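Local structure of E1 (Kluyveromyces marxianus, 3VX6) at residues D8-D20 with F204-K216. The protein is an E1-like enzyme that activates the ubiquitin-like modifiers ATG8 and ATG12 for their conjugation in autophagy and cytoplasm-to-vacuole transport. Numbering follows the deposited sequence.
Sequences DLKFAPSFQSFVD and FSHLKDIPSAVTK
A12 clasps the backbone of P211-A213 with both its peptide groups. Its N gives a hydrogen bond to P211 O (3.0 Å), reaching it tilted from the carbonyl plane, while A12 O takes one from A213 N (2.8 Å), which lies in the plane of the A12 carbonyl. The pair makes a single isolated beta bridge, A12 with S212. A12 CB packs against L207 CD1, I210 CG2 and S205 OG. With CG anti to the carbonyl carbon (chi1 -51°), the F11 ring is placed against K216, whose CG stands over one face in a CH-pi contact, 3.9 Å from the centroid; the ring crosses the T215 side chain at about a right angle, and S212 O lies at its edge. L9 CD1 touches P211 CD at 3.8 Å, and S14 OG comes within 2.8 Å of V214 N. The bridge pins the extended N-terminal segment to the loop linking strand 198-202 with helix 215-225, before the chain runs on into strand 16-19, which pairs in parallel with strand 59-62. Within this loop, S205 OG accepts from L207 N in an ST turn and donates to I210 O (2.8 Å). S212 O is gripped twice, by T215 N and T215 OG1, while S212 OG is hydrogen-bonded to D203 OD2, and A213 O to S144 OG.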
ATOM      1  N   ASP A   8      -3.582 -19.933  -9.753  1.00 61.54           N
ATOM      2  CA  ASP A   8      -3.597 -18.444  -9.696  1.00 62.29           C
ATOM      3  C   ASP A   8      -2.800 -17.929  -8.493  1.00 61.22           C
ATOM      4  O   ASP A   8      -2.503 -18.674  -7.552  1.00 60.56           O
ATOM      5  CB  ASP A   8      -5.046 -17.921  -9.614  1.00 64.50           C
ATOM      6  CG  ASP A   8      -5.476 -17.122 -10.867  1.00 66.50           C
ATOM      7  OD1 ASP A   8      -6.605 -16.575 -10.866  1.00 67.01           O
ATOM      8  OD2 ASP A   8      -4.704 -17.039 -11.848  1.00 66.02           O
ATOM      9  N   LEU A   9      -2.454 -16.646  -8.544  1.00 58.72           N
ATOM     10  CA  LEU A   9      -1.704 -15.988  -7.480  1.00 55.65           C
ATOM     11  C   LEU A   9      -2.673 -15.144  -6.671  1.00 54.87           C
ATOM     12  O   LEU A   9      -3.369 -14.296  -7.221  1.00 54.02           O
ATOM     13  CB  LEU A   9      -0.615 -15.087  -8.070  1.00 53.81           C
ATOM     14  CG  LEU A   9       0.080 -14.140  -7.093  1.00 51.63           C
ATOM     15  CD1 LEU A   9       0.772 -14.947  -6.013  1.00 50.72           C
ATOM     16  CD2 LEU A   9       1.064 -13.266  -7.839  1.00 49.57           C
ATOM     17  N   LYS A  10      -2.720 -15.384  -5.366  1.00 55.18           N
ATOM     18  CA  LYS A  10      -3.612 -14.641  -4.485  1.00 54.79           C
ATOM     19  C   LYS A  10      -2.839 -13.577  -3.725  1.00 53.17           C
ATOM     20  O   LYS A  10      -1.634 -13.695  -3.516  1.00 52.91           O
ATOM     21  CB  LYS A  10      -4.308 -15.592  -3.502  1.00 55.88           C
ATOM     22  CG  LYS A  10      -4.985 -16.768  -4.183  1.00 59.18           C
ATOM     23  CD  LYS A  10      -5.892 -16.300  -5.317  1.00 61.58           C
ATOM     24  CE  LYS A  10      -6.301 -17.455  -6.224  1.00 63.68           C
ATOM     25  NZ  LYS A  10      -7.074 -16.988  -7.420  1.00 65.66           N
ATOM     26  N   PHE A  11      -3.540 -12.537  -3.306  1.00 50.77           N
ATOM     27  CA  PHE A  11      -2.891 -11.463  -2.590  1.00 49.53           C
ATOM     28  C   PHE A  11      -3.568 -11.218  -1.255  1.00 49.26           C
ATOM     29  O   PHE A  11      -4.790 -11.170  -1.168  1.00 50.82           O
ATOM     30  CB  PHE A  11      -2.935 -10.210  -3.448  1.00 48.57           C
ATOM     31  CG  PHE A  11      -2.441 -10.427  -4.848  1.00 48.00           C
ATOM     32  CD1 PHE A  11      -1.111 -10.183  -5.182  1.00 48.30           C
ATOM     33  CD2 PHE A  11      -3.302 -10.889  -5.832  1.00 45.65           C
ATOM     34  CE1 PHE A  11      -0.647 -10.397  -6.480  1.00 47.00           C
ATOM     35  CE2 PHE A  11      -2.849 -11.106  -7.123  1.00 46.16           C
ATOM     36  CZ  PHE A  11      -1.520 -10.860  -7.450  1.00 46.24           C
ATOM     37  N   ALA A  12      -2.770 -11.077  -0.207  1.00 48.86           N
ATOM     38  CA  ALA A  12      -3.318 -10.826   1.117  1.00 48.60           C
ATOM     39  C   ALA A  12      -3.712  -9.365   1.204  1.00 48.17           C
ATOM     40  O   ALA A  12      -3.154  -8.524   0.500  1.00 46.32           O
ATOM     41  CB  ALA A  12      -2.277 -11.135   2.187  1.00 48.65           C
ATOM     42  N   PRO A  13      -4.700  -9.046   2.045  1.00 48.60           N
ATOM     43  CA  PRO A  13      -5.057  -7.632   2.136  1.00 48.94           C
ATOM     44  C   PRO A  13      -3.718  -6.984   2.438  1.00 48.15           C
ATOM     45  O   PRO A  13      -2.971  -7.490   3.273  1.00 50.40           O
ATOM     46  CB  PRO A  13      -6.022  -7.597   3.321  1.00 49.59           C
ATOM     47  CG  PRO A  13      -5.576  -8.774   4.164  1.00 50.59           C
ATOM     48  CD  PRO A  13      -5.346  -9.827   3.113  1.00 50.27           C
ATOM     49  N   SER A  14      -3.400  -5.896   1.745  1.00 46.75           N
ATOM     50  CA  SER A  14      -2.111  -5.225   1.908  1.00 44.53           C
ATOM     51  C   SER A  14      -1.753  -4.666   3.291  1.00 44.39           C
ATOM     52  O   SER A  14      -0.605  -4.279   3.519  1.00 43.06           O
ATOM     53  CB  SER A  14      -1.983  -4.105   0.869  1.00 43.73           C
ATOM     54  OG  SER A  14      -1.959  -4.610  -0.458  1.00 44.07           O
ATOM     55  N   PHE A  15      -2.710  -4.639   4.213  1.00 43.20           N
ATOM     56  CA  PHE A  15      -2.461  -4.085   5.538  1.00 42.89           C
ATOM     57  C   PHE A  15      -3.663  -4.337   6.432  1.00 43.07           C
ATOM     58  O   PHE A  15      -4.755  -4.676   5.965  1.00 42.30           O
ATOM     59  CB  PHE A  15      -2.316  -2.575   5.444  1.00 43.00           C
ATOM     60  CG  PHE A  15      -3.621  -1.889   5.108  1.00 45.69           C
ATOM     61  CD1 PHE A  15      -4.235  -2.104   3.872  1.00 45.18           C
ATOM     62  CD2 PHE A  15      -4.301  -1.139   6.066  1.00 44.23           C
ATOM     63  CE1 PHE A  15      -5.504  -1.591   3.599  1.00 46.30           C
ATOM     64  CE2 PHE A  15      -5.571  -0.623   5.798  1.00 45.45           C
ATOM     65  CZ  PHE A  15      -6.174  -0.851   4.565  1.00 44.58           C
ATOM     66  N   GLN A  16      -3.439  -4.146   7.726  1.00 44.92           N
ATOM     67  CA  GLN A  16      -4.483  -4.244   8.738  1.00 45.83           C
ATOM     68  C   GLN A  16      -4.323  -2.935   9.499  1.00 44.50           C
ATOM     69  O   GLN A  16      -3.248  -2.636  10.023  1.00 41.98           O
ATOM     70  CB  GLN A  16      -4.266  -5.426   9.679  1.00 48.69           C
ATOM     71  CG  GLN A  16      -5.256  -5.447  10.832  1.00 52.59           C
ATOM     72  CD  GLN A  16      -5.330  -6.793  11.536  1.00 56.24           C
ATOM     73  OE1 GLN A  16      -5.940  -6.917  12.599  1.00 57.88           O
ATOM     74  NE2 GLN A  16      -4.717  -7.812  10.939  1.00 57.14           N
ATOM     75  N   SER A  17      -5.379  -2.135   9.528  1.00 44.31           N
ATOM     76  CA  SER A  17      -5.292  -0.860  10.207  1.00 45.19           C
ATOM     77  C   SER A  17      -5.278  -1.021  11.716  1.00 47.08           C
ATOM     78  O   SER A  17      -5.814  -1.984  12.285  1.00 46.81           O
ATOM     79  CB  SER A  17      -6.445   0.062   9.794  1.00 43.96           C
ATOM     80  OG  SER A  17      -7.689  -0.384  10.298  1.00 43.41           O
ATOM     81  N   PHE A  18      -4.623  -0.071  12.357  1.00 48.55           N
ATOM     82  CA  PHE A  18      -4.539  -0.037  13.800  1.00 50.14           C
ATOM     83  C   PHE A  18      -4.591   1.407  14.151  1.00 48.91           C
ATOM     84  O   PHE A  18      -3.561   2.082  14.210  1.00 49.13           O
ATOM     85  CB  PHE A  18      -3.241  -0.654  14.293  1.00 52.72           C
ATOM     86  CG  PHE A  18      -3.348  -2.114  14.526  1.00 54.81           C
ATOM     87  CD1 PHE A  18      -4.031  -2.589  15.640  1.00 55.19           C
ATOM     88  CD2 PHE A  18      -2.844  -3.015  13.603  1.00 55.05           C
ATOM     89  CE1 PHE A  18      -4.215  -3.942  15.835  1.00 56.91           C
ATOM     90  CE2 PHE A  18      -3.022  -4.368  13.782  1.00 57.61           C
ATOM     91  CZ  PHE A  18      -3.712  -4.840  14.904  1.00 58.48           C
ATOM     92  N   VAL A  19      -5.808   1.893  14.346  1.00 47.83           N
ATOM     93  CA  VAL A  19      -5.974   3.286  14.684  1.00 46.69           C
ATOM     94  C   VAL A  19      -6.201   3.438  16.180  1.00 45.49           C
ATOM     95  O   VAL A  19      -7.300   3.214  16.698  1.00 43.38           O
ATOM     96  CB  VAL A  19      -7.129   3.917  13.879  1.00 46.46           C
ATOM     97  CG1 VAL A  19      -6.937   3.625  12.404  1.00 47.02           C
ATOM     98  CG2 VAL A  19      -8.459   3.370  14.339  1.00 49.53           C
ATOM     99  N   ASP A  20      -5.127   3.787  16.875  1.00 45.53           N
ATOM    100  CA  ASP A  20      -5.201   4.014  18.303  1.00 47.67           C
ATOM    101  C   ASP A  20      -6.153   5.197  18.458  1.00 47.60           C
ATOM    102  O   ASP A  20      -6.211   6.067  17.580  1.00 44.35           O
ATOM    103  CB  ASP A  20      -3.820   4.381  18.861  1.00 50.01           C
ATOM    104  CG  ASP A  20      -3.816   4.504  20.375  1.00 52.39           C
ATOM    105  OD1 ASP A  20      -4.578   5.341  20.912  1.00 54.79           O
ATOM    106  OD2 ASP A  20      -3.054   3.758  21.029  1.00 53.83           O
ATOM    107  N   PHE A 204       4.373  -6.495   2.093  1.00 38.88           N
ATOM    108  CA  PHE A 204       3.506  -6.080   3.186  1.00 38.27           C
ATOM    109  C   PHE A 204       2.772  -7.281   3.705  1.00 38.78           C
ATOM    110  O   PHE A 204       1.816  -7.170   4.457  1.00 38.69           O
ATOM    111  CB  PHE A 204       2.501  -5.040   2.718  1.00 37.77           C
ATOM    112  CG  PHE A 204       3.111  -3.720   2.413  1.00 37.41           C
ATOM    113  CD1 PHE A 204       4.448  -3.480   2.699  1.00 38.45           C
ATOM    114  CD2 PHE A 204       2.354  -2.713   1.848  1.00 37.51           C
ATOM    115  CE1 PHE A 204       5.021  -2.255   2.425  1.00 40.01           C
ATOM    116  CE2 PHE A 204       2.911  -1.484   1.571  1.00 38.91           C
ATOM    117  CZ  PHE A 204       4.252  -1.251   1.858  1.00 40.68           C
ATOM    118  N   SER A 205       3.204  -8.450   3.278  1.00 40.68           N
ATOM    119  CA  SER A 205       2.564  -9.646   3.761  1.00 42.02           C
ATOM    120  C   SER A 205       3.673 -10.559   4.226  1.00 41.83           C
ATOM    121  O   SER A 205       4.749 -10.575   3.638  1.00 41.17           O
ATOM    122  CB  SER A 205       1.744 -10.313   2.652  1.00 42.91           C
ATOM    123  OG  SER A 205       1.087 -11.477   3.133  1.00 45.18           O
ATOM    124  N   HIS A 206       3.412 -11.275   5.311  1.00 42.31           N
ATOM    125  CA  HIS A 206       4.351 -12.239   5.856  1.00 42.19           C
ATOM    126  C   HIS A 206       3.698 -13.587   5.643  1.00 42.39           C
ATOM    127  O   HIS A 206       4.195 -14.610   6.122  1.00 42.74           O
ATOM    128  CB  HIS A 206       4.578 -12.030   7.349  1.00 44.16           C
ATOM    129  CG  HIS A 206       5.656 -11.046   7.662  1.00 44.51           C
ATOM    130  ND1 HIS A 206       6.032 -10.747   8.955  1.00 46.47           N
ATOM    131  CD2 HIS A 206       6.419 -10.272   6.857  1.00 44.18           C
ATOM    132  CE1 HIS A 206       6.977  -9.826   8.930  1.00 47.65           C
ATOM    133  NE2 HIS A 206       7.231  -9.519   7.669  1.00 45.31           N
ATOM    134  N   LEU A 207       2.563 -13.572   4.944  1.00 42.61           N
ATOM    135  CA  LEU A 207       1.848 -14.796   4.623  1.00 43.37           C
ATOM    136  C   LEU A 207       2.732 -15.597   3.680  1.00 44.52           C
ATOM    137  O   LEU A 207       3.335 -15.040   2.764  1.00 45.05           O
ATOM    138  CB  LEU A 207       0.510 -14.484   3.953  1.00 42.10           C
ATOM    139  CG  LEU A 207      -0.603 -14.047   4.907  1.00 43.45           C
ATOM    140  CD1 LEU A 207      -1.876 -13.825   4.123  1.00 43.78           C
ATOM    141  CD2 LEU A 207      -0.829 -15.116   5.982  1.00 41.23           C
ATOM    142  N   LYS A 208       2.831 -16.898   3.915  1.00 45.77           N
ATOM    143  CA  LYS A 208       3.667 -17.735   3.072  1.00 47.36           C
ATOM    144  C   LYS A 208       3.268 -17.623   1.600  1.00 48.38           C
ATOM    145  O   LYS A 208       2.156 -17.982   1.208  1.00 48.85           O
ATOM    146  CB  LYS A 208       3.597 -19.189   3.533  1.00 47.16           C
ATOM    147  N   ASP A 209       4.198 -17.094   0.808  1.00 48.96           N
ATOM    148  CA  ASP A 209       4.065 -16.924  -0.632  1.00 48.53           C
ATOM    149  C   ASP A 209       2.886 -16.131  -1.137  1.00 48.77           C
ATOM    150  O   ASP A 209       2.588 -16.126  -2.335  1.00 49.66           O
ATOM    151  CB  ASP A 209       4.103 -18.283  -1.322  1.00 49.46           C
ATOM    152  CG  ASP A 209       5.435 -18.968  -1.146  1.00 52.05           C
ATOM    153  OD1 ASP A 209       6.470 -18.257  -1.111  1.00 48.81           O
ATOM    154  OD2 ASP A 209       5.448 -20.212  -1.043  1.00 55.48           O
ATOM    155  N   ILE A 210       2.196 -15.459  -0.236  1.00 48.00           N
ATOM    156  CA  ILE A 210       1.086 -14.646  -0.678  1.00 44.85           C
ATOM    157  C   ILE A 210       1.557 -13.232  -0.446  1.00 43.11           C
ATOM    158  O   ILE A 210       1.716 -12.787   0.689  1.00 42.42           O
ATOM    159  CB  ILE A 210      -0.209 -14.943   0.102  1.00 44.77           C
ATOM    160  CG1 ILE A 210      -0.631 -16.391  -0.149  1.00 41.16           C
ATOM    161  CG2 ILE A 210      -1.321 -13.996  -0.354  1.00 43.32           C
ATOM    162  CD1 ILE A 210      -1.960 -16.743   0.455  1.00 41.62           C
ATOM    163  N   PRO A 211       1.850 -12.521  -1.537  1.00 41.06           N
ATOM    164  CA  PRO A 211       2.312 -11.150  -1.417  1.00 41.10           C
ATOM    165  C   PRO A 211       1.092 -10.273  -1.186  1.00 42.26           C
ATOM    166  O   PRO A 211      -0.038 -10.675  -1.479  1.00 41.33           O
ATOM    167  CB  PRO A 211       2.971 -10.904  -2.770  1.00 39.83           C
ATOM    168  CG  PRO A 211       2.064 -11.631  -3.686  1.00 38.01           C
ATOM    169  CD  PRO A 211       1.807 -12.936  -2.950  1.00 39.94           C
ATOM    170  N   SER A 212       1.319  -9.082  -0.653  1.00 42.55           N
ATOM    171  CA  SER A 212       0.218  -8.176  -0.406  1.00 44.60           C
ATOM    172  C   SER A 212      -0.444  -7.815  -1.736  1.00 44.30           C
ATOM    173  O   SER A 212       0.211  -7.794  -2.780  1.00 43.58           O
ATOM    174  CB  SER A 212       0.736  -6.930   0.314  1.00 45.72           C
ATOM    175  OG  SER A 212       2.006  -6.554  -0.188  1.00 47.33           O
ATOM    176  N   ALA A 213      -1.748  -7.559  -1.692  1.00 42.80           N
ATOM    177  CA  ALA A 213      -2.504  -7.196  -2.882  1.00 41.15           C
ATOM    178  C   ALA A 213      -1.842  -6.031  -3.616  1.00 39.57           C
ATOM    179  O   ALA A 213      -2.152  -5.744  -4.771  1.00 40.14           O
ATOM    180  CB  ALA A 213      -3.944  -6.827  -2.487  1.00 39.13           C
ATOM    181  N   VAL A 214      -0.920  -5.364  -2.942  1.00 39.00           N
ATOM    182  CA  VAL A 214      -0.233  -4.211  -3.522  1.00 39.82           C
ATOM    183  C   VAL A 214       0.768  -4.606  -4.617  1.00 39.20           C
ATOM    184  O   VAL A 214       1.238  -3.774  -5.387  1.00 39.48           O
ATOM    185  CB  VAL A 214       0.461  -3.400  -2.409  1.00 39.86           C
ATOM    186  CG1 VAL A 214       1.872  -3.917  -2.184  1.00 40.09           C
ATOM    187  CG2 VAL A 214       0.413  -1.934  -2.741  1.00 40.42           C
ATOM    188  N   THR A 215       1.080  -5.894  -4.681  1.00 38.65           N
ATOM    189  CA  THR A 215       1.981  -6.421  -5.701  1.00 38.09           C
ATOM    190  C   THR A 215       1.423  -6.211  -7.120  1.00 40.09           C
ATOM    191  O   THR A 215       2.176  -6.138  -8.106  1.00 39.61           O
ATOM    192  CB  THR A 215       2.201  -7.936  -5.518  1.00 36.44           C
ATOM    193  OG1 THR A 215       2.613  -8.215  -4.175  1.00 37.75           O
ATOM    194  CG2 THR A 215       3.275  -8.440  -6.480  1.00 35.41           C
ATOM    195  N   LYS A 216       0.100  -6.139  -7.217  1.00 39.53           N
ATOM    196  CA  LYS A 216      -0.559  -5.947  -8.491  1.00 39.56           C
ATOM    197  C   LYS A 216      -0.133  -4.651  -9.107  1.00 39.29           C
ATOM    198  O   LYS A 216      -0.022  -4.540 -10.322  1.00 38.47           O
ATOM    199  CB  LYS A 216      -2.059  -5.929  -8.290  1.00 40.43           C
ATOM    200  CG  LYS A 216      -2.680  -7.292  -7.983  1.00 41.49           C
ATOM    201  CD  LYS A 216      -4.200  -7.167  -7.798  1.00 43.29           C
ATOM    202  CE  LYS A 216      -4.817  -8.518  -7.506  1.00 43.75           C
ATOM    203  NZ  LYS A 216      -5.991  -8.233  -6.613  1.00 46.38           N
TER